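Local coordinates for odorant-binding protein 1F (Rattus norvegicus, PDB 3FIQ) that is a secreted lipocalin that binds odorants, probably of many chemical kinds, and is probably found in the nasal epithelium, at residues D95-H101 with I115-R121. Residues are numbered along the deposited sequence; the frame is centred on the assembly and turned at random.
Sequences DDIIFFH and ILVAGKR
F99 and V117 lie opposite in register, a non-hydrogen-bonded pair of two antiparallel strands, 97-101 and 115-119, and their side chains run side by side in the same direction. F99 CG sits beside the backbone N, opposite the carbonyl carbon (chi1 -67°), which brings the ring alongside V117, whose two methyls meet one flank of it: CG1 is 3.7 Å from F99 CE1, and CG2 also touches F99 CD1. A beta-branched valine suits this place, since its two methyls span the flank of the ring. On the same face I97 reaches with CD1 toward the partner strand, to G119 CA, 4.0 Å away; G119, with no side chain, leaves its CA accessible to that methyl. H101 turns the edge of its imidazole to I115 CG1.

The other face carries I98, F100, L116 and A118. The F100 ring has I98 CG2 over one face, 3.6 Å above its plane and displaced toward the rim, while A118 CB meets the edge of the ring at CE2, a closeness that the small alanine allows. L116 CD2 lies 4.2 Å from F100 CD2. Two reciprocal pairs of backbone bonds, I98 with A118 and F100 with L116, fix this register, and K120 N extends it to D96 O at 2.8 Å. Past the strands, D96 and R121 form a salt bridge whose hydrogen bond, from R121 NH1 to D96 OD2, is weak at 3.3 Å but fairly straight; OD2 lies in the guanidinium plane although the carboxylate stands almost perpendicular to it. R121 NH2 pairs with D123.

The strands form a hairpin of the lipocalin beta-barrel, flanked by strands 85-93 and 14-23. Helix 126-138 packs on I97, F99, I115 and V117 from outside, whereas apolar F100 and L116 point inward to F39 of strand 38-44, into the interior where lipocalins, probably including this one, hold their ligand.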
loop_
_atom_site.group_PDB
_atom_site.type_symbol
_atom_site.label_atom_id
_atom_site.label_comp_id
_atom_site.label_asym_id
_atom_site.label_seq_id
_atom_site.Cartn_x
_atom_site.Cartn_y
_atom_site.Cartn_z
ATOM N N ASP A 95 2.497 10.688 -11.572
ATOM C CA ASP A 95 2.782 11.726 -10.581
ATOM C C ASP A 95 1.807 11.682 -9.404
ATOM O O ASP A 95 2.179 12.079 -8.289
ATOM C CB ASP A 95 2.837 13.134 -11.190
ATOM C CG ASP A 95 1.517 13.572 -11.734
ATOM O OD1 ASP A 95 1.118 13.013 -12.766
ATOM O OD2 ASP A 95 0.880 14.475 -11.135
ATOM N N ASP A 96 0.590 11.177 -9.618
ATOM C CA ASP A 96 -0.401 11.226 -8.534
ATOM C C ASP A 96 -1.005 9.886 -8.112
ATOM O O ASP A 96 -1.856 9.866 -7.250
ATOM C CB ASP A 96 -1.503 12.264 -8.814
ATOM C CG ASP A 96 -2.220 11.990 -10.070
ATOM O OD1 ASP A 96 -2.036 10.892 -10.591
ATOM O OD2 ASP A 96 -2.963 12.863 -10.546
ATOM N N ILE A 97 -0.479 8.780 -8.629
ATOM C CA ILE A 97 -0.955 7.433 -8.317
ATOM C C ILE A 97 0.254 6.507 -8.303
ATOM O O ILE A 97 1.053 6.541 -9.213
ATOM C CB ILE A 97 -1.979 6.936 -9.355
ATOM C CG1 ILE A 97 -3.249 7.798 -9.363
ATOM C CG2 ILE A 97 -2.233 5.464 -9.139
ATOM C CD1 ILE A 97 -4.085 7.641 -8.122
ATOM N N ILE A 98 0.374 5.663 -7.285
ATOM C CA ILE A 98 1.340 4.577 -7.191
ATOM C C ILE A 98 0.637 3.299 -6.905
ATOM O O ILE A 98 -0.193 3.255 -5.983
ATOM C CB ILE A 98 2.410 4.852 -6.129
ATOM C CG1 ILE A 98 3.182 6.104 -6.523
ATOM C CG2 ILE A 98 3.373 3.649 -6.006
ATOM C CD1 ILE A 98 4.236 6.530 -5.493
ATOM N N PHE A 99 0.884 2.269 -7.701
ATOM C CA PHE A 99 0.511 0.894 -7.362
ATOM C C PHE A 99 1.670 0.142 -6.699
ATOM O O PHE A 99 2.725 0.007 -7.322
ATOM C CB PHE A 99 0.134 0.096 -8.597
ATOM C CG PHE A 99 -1.144 0.526 -9.328
ATOM C CD1 PHE A 99 -1.911 1.659 -8.992
ATOM C CD2 PHE A 99 -1.628 -0.309 -10.312
ATOM C CE1 PHE A 99 -3.039 1.967 -9.690
ATOM C CE2 PHE A 99 -2.764 0.024 -11.019
ATOM C CZ PHE A 99 -3.449 1.135 -10.729
ATOM N N PHE A 100 1.552 -0.253 -5.438
ATOM C CA PHE A 100 2.535 -1.041 -4.734
ATOM C C PHE A 100 2.097 -2.487 -4.704
ATOM O O PHE A 100 0.951 -2.801 -4.573
ATOM C CB PHE A 100 2.630 -0.615 -3.254
ATOM C CG PHE A 100 3.309 0.716 -3.034
ATOM C CD1 PHE A 100 4.661 0.824 -3.072
ATOM C CD2 PHE A 100 2.558 1.845 -2.690
ATOM C CE1 PHE A 100 5.291 2.030 -2.799
ATOM C CE2 PHE A 100 3.204 3.067 -2.436
ATOM C CZ PHE A 100 4.603 3.126 -2.498
ATOM N N HIS A 101 3.061 -3.393 -4.790
ATOM C CA HIS A 101 2.856 -4.784 -4.527
ATOM C C HIS A 101 3.576 -5.084 -3.222
ATOM O O HIS A 101 4.694 -4.607 -2.982
ATOM C CB HIS A 101 3.487 -5.639 -5.597
ATOM C CG HIS A 101 3.290 -7.088 -5.374
ATOM N ND1 HIS A 101 4.300 -7.916 -4.929
ATOM C CD2 HIS A 101 2.220 -7.882 -5.574
ATOM C CE1 HIS A 101 3.838 -9.147 -4.829
ATOM N NE2 HIS A 101 2.586 -9.155 -5.213
ATOM N N ILE A 115 -1.945 -5.791 -3.509
ATOM C CA ILE A 115 -1.736 -4.625 -4.328
ATOM C C ILE A 115 -2.441 -3.488 -3.614
ATOM O O ILE A 115 -3.603 -3.596 -3.263
ATOM C CB ILE A 115 -2.161 -4.765 -5.790
ATOM C CG1 ILE A 115 -1.367 -5.890 -6.397
ATOM C CG2 ILE A 115 -1.962 -3.383 -6.536
ATOM C CD1 ILE A 115 -1.930 -6.262 -7.854
ATOM N N LEU A 116 -1.698 -2.427 -3.313
ATOM C CA LEU A 116 -2.249 -1.243 -2.671
ATOM C C LEU A 116 -2.072 -0.043 -3.595
ATOM O O LEU A 116 -0.989 0.188 -4.143
ATOM C CB LEU A 116 -1.494 -0.983 -1.321
ATOM C CG LEU A 116 -2.019 0.243 -0.568
ATOM C CD1 LEU A 116 -1.890 -0.002 0.912
ATOM C CD2 LEU A 116 -1.233 1.450 -0.857
ATOM N N VAL A 117 -3.145 0.709 -3.826
ATOM C CA VAL A 117 -3.102 1.895 -4.655
ATOM C C VAL A 117 -3.079 3.136 -3.806
ATOM O O VAL A 117 -4.039 3.408 -3.047
ATOM C CB VAL A 117 -4.375 1.915 -5.553
ATOM C CG1 VAL A 117 -4.393 3.158 -6.423
ATOM C CG2 VAL A 117 -4.467 0.694 -6.441
ATOM N N ALA A 118 -1.971 3.871 -3.881
ATOM C CA ALA A 118 -1.787 5.123 -3.124
ATOM C C ALA A 118 -1.993 6.288 -4.092
ATOM O O ALA A 118 -1.625 6.200 -5.250
ATOM C CB ALA A 118 -0.396 5.193 -2.554
ATOM N N GLY A 119 -2.587 7.336 -3.591
ATOM C CA GLY A 119 -2.913 8.483 -4.423
ATOM C C GLY A 119 -2.720 9.846 -3.808
ATOM O O GLY A 119 -2.780 9.989 -2.621
ATOM N N LYS A 120 -2.597 10.837 -4.695
ATOM C CA LYS A 120 -2.675 12.263 -4.331
ATOM C C LYS A 120 -3.946 12.858 -4.838
ATOM O O LYS A 120 -4.086 14.062 -4.891
ATOM C CB LYS A 120 -1.474 13.046 -4.814
ATOM C CG LYS A 120 -0.161 12.629 -4.198
ATOM C CD LYS A 120 1.001 13.465 -4.656
ATOM C CE LYS A 120 2.232 13.213 -3.852
ATOM N NZ LYS A 120 2.317 13.771 -2.442
ATOM N N ARG A 121 -4.878 11.999 -5.210
ATOM C CA ARG A 121 -6.221 12.399 -5.626
ATOM C C ARG A 121 -7.223 11.325 -5.107
ATOM O O ARG A 121 -6.781 10.257 -4.693
ATOM C CB ARG A 121 -6.280 12.488 -7.127
ATOM C CG ARG A 121 -5.890 11.216 -7.835
ATOM C CD ARG A 121 -5.788 11.412 -9.254
ATOM N NE ARG A 121 -7.071 11.784 -9.809
ATOM C CZ ARG A 121 -7.203 12.570 -10.866
ATOM N NH1 ARG A 121 -6.129 13.074 -11.455
ATOM N NH2 ARG A 121 -8.398 12.847 -11.320
#